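Local coordinates for binding domain (Hc) of Paraclostridial Mosquitocidal Protein 1 (Paraclostridium bifermentans, PDB 6HOX) that probably targets host nerve cells as the receptor-binding part of a clostridial neurotoxin directed against Anopheles mosquitoes, at residues 169-172 and 178-181. Numbering follows the deposited sequence.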
loop_
_atom_site.group_PDB
_atom_site.type_symbol
_atom_site.label_atom_id
_atom_site.label_comp_id
_atom_site.label_asym_id
_atom_site.label_seq_id
_atom_site.Cartn_x
_atom_site.Cartn_y
_atom_site.Cartn_z
ATOM N N ILE A 169 -2.902 7.605 6.659
ATOM C CA ILE A 169 -3.878 7.865 7.726
ATOM C C ILE A 169 -3.889 9.362 7.994
ATOM O O ILE A 169 -2.804 9.971 8.089
ATOM C CB ILE A 169 -3.525 7.092 9.007
ATOM C CG1 ILE A 169 -3.247 5.614 8.720
ATOM C CG2 ILE A 169 -4.618 7.269 10.056
ATOM C CD1 ILE A 169 -4.421 4.889 8.106
ATOM N N THR A 170 -5.096 9.928 8.113
ATOM C CA THR A 170 -5.272 11.297 8.524
ATOM C C THR A 170 -6.295 11.329 9.666
ATOM O O THR A 170 -7.342 10.708 9.575
ATOM C CB THR A 170 -5.709 12.222 7.372
ATOM O OG1 THR A 170 -4.881 12.071 6.218
ATOM C CG2 THR A 170 -5.703 13.689 7.772
ATOM N N ILE A 171 -5.970 12.084 10.723
ATOM C CA ILE A 171 -6.851 12.311 11.878
ATOM C C ILE A 171 -6.934 13.833 12.079
ATOM O O ILE A 171 -5.913 14.481 12.278
ATOM C CB ILE A 171 -6.295 11.595 13.134
ATOM C CG1 ILE A 171 -6.188 10.084 12.948
ATOM C CG2 ILE A 171 -7.081 11.918 14.396
ATOM C CD1 ILE A 171 -5.192 9.466 13.880
ATOM N N THR A 172 -8.137 14.396 11.985
ATOM C CA THR A 172 -8.346 15.815 12.167
ATOM C C THR A 172 -9.108 16.006 13.486
ATOM O O THR A 172 -10.046 15.247 13.801
ATOM C CB THR A 172 -9.036 16.438 10.942
ATOM O OG1 THR A 172 -10.375 15.954 10.844
ATOM C CG2 THR A 172 -8.321 16.141 9.639
ATOM N N ASP A 178 -15.554 17.989 16.359
ATOM C CA ASP A 178 -15.448 16.593 15.990
ATOM C C ASP A 178 -13.993 16.202 15.741
ATOM O O ASP A 178 -13.121 17.029 15.456
ATOM C CB ASP A 178 -16.301 16.253 14.769
ATOM C CG ASP A 178 -16.046 17.151 13.572
ATOM O OD1 ASP A 178 -15.349 18.184 13.732
ATOM O OD2 ASP A 178 -16.548 16.812 12.487
ATOM N N CYS A 179 -13.786 14.899 15.895
ATOM C CA CYS A 179 -12.614 14.190 15.531
ATOM C C CYS A 179 -12.944 13.316 14.314
ATOM O O CYS A 179 -13.955 12.619 14.360
ATOM C CB CYS A 179 -12.225 13.289 16.686
ATOM S SG CYS A 179 -10.692 12.449 16.312
ATOM N N THR A 180 -12.119 13.351 13.259
ATOM C CA THR A 180 -12.413 12.599 12.006
ATOM C C THR A 180 -11.179 11.805 11.566
ATOM O O THR A 180 -10.069 12.330 11.606
ATOM C CB THR A 180 -12.882 13.535 10.885
ATOM O OG1 THR A 180 -14.018 14.247 11.366
ATOM C CG2 THR A 180 -13.243 12.803 9.610
ATOM N N LEU A 181 -11.398 10.546 11.151
ATOM C CA LEU A 181 -10.332 9.665 10.687
ATOM C C LEU A 181 -10.545 9.288 9.216
ATOM O O LEU A 181 -11.654 8.938 8.803
ATOM C CB LEU A 181 -10.254 8.408 11.550
ATOM C CG LEU A 181 -9.002 7.560 11.284
ATOM C CD1 LEU A 181 -8.440 6.965 12.562
ATOM C CD2 LEU A 181 -9.283 6.449 10.288
HETATM O O HOH W 1 -12.467 16.808 12.566
#
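Thr172 and Thr180 form an antiparallel hydrogen-bonded pair: Thr172 N gives its hydrogen to Thr180 O, and Thr180 N returns the bond to Thr172 O, both at 2.9 Å and nearly straight (N-H...O 161° or more). Each acceptor is also approached by an alpha carbon, Ile171 CA lying 3.2 Å from Thr180 O and Cys179 CA 3.3 Å from Thr172 O. The two threonine side chains run alongside one another on one face, with Thr172 OG1 3.5 Å from Thr180 CB. Chi1 of 68° places Thr172 OG1 between its own backbone N and carbonyl carbon, 2.8 Å from a water that also hydrogen-bonds Thr180 OG1 and the Asp178 O carbonyl. This water therefore links both hydroxyls to the start of the second strand. The other face is apolar: Ile171 and Leu181, a non-hydrogen-bonded pair, meet obliquely through Ile171 CG1 and Leu181 CD1 at 3.9 Å, while Ile171 CG2 lies 4.1 Å from Cys179 SG. Trp134 of strand 131-137 touches both Ile171 and Cys179, placing this face against a second sheet. Backbone bonds from Ile171 to Ile91 and from Cys179 to Lys191 tie the two strands to their outer neighbours, strands 89-96 and 186-192. Near-antiparallel axes (174°) and the short connection identify a beta hairpin within the jelly-roll, lectin-like N-terminal half of the clostridial neurotoxin binding domain.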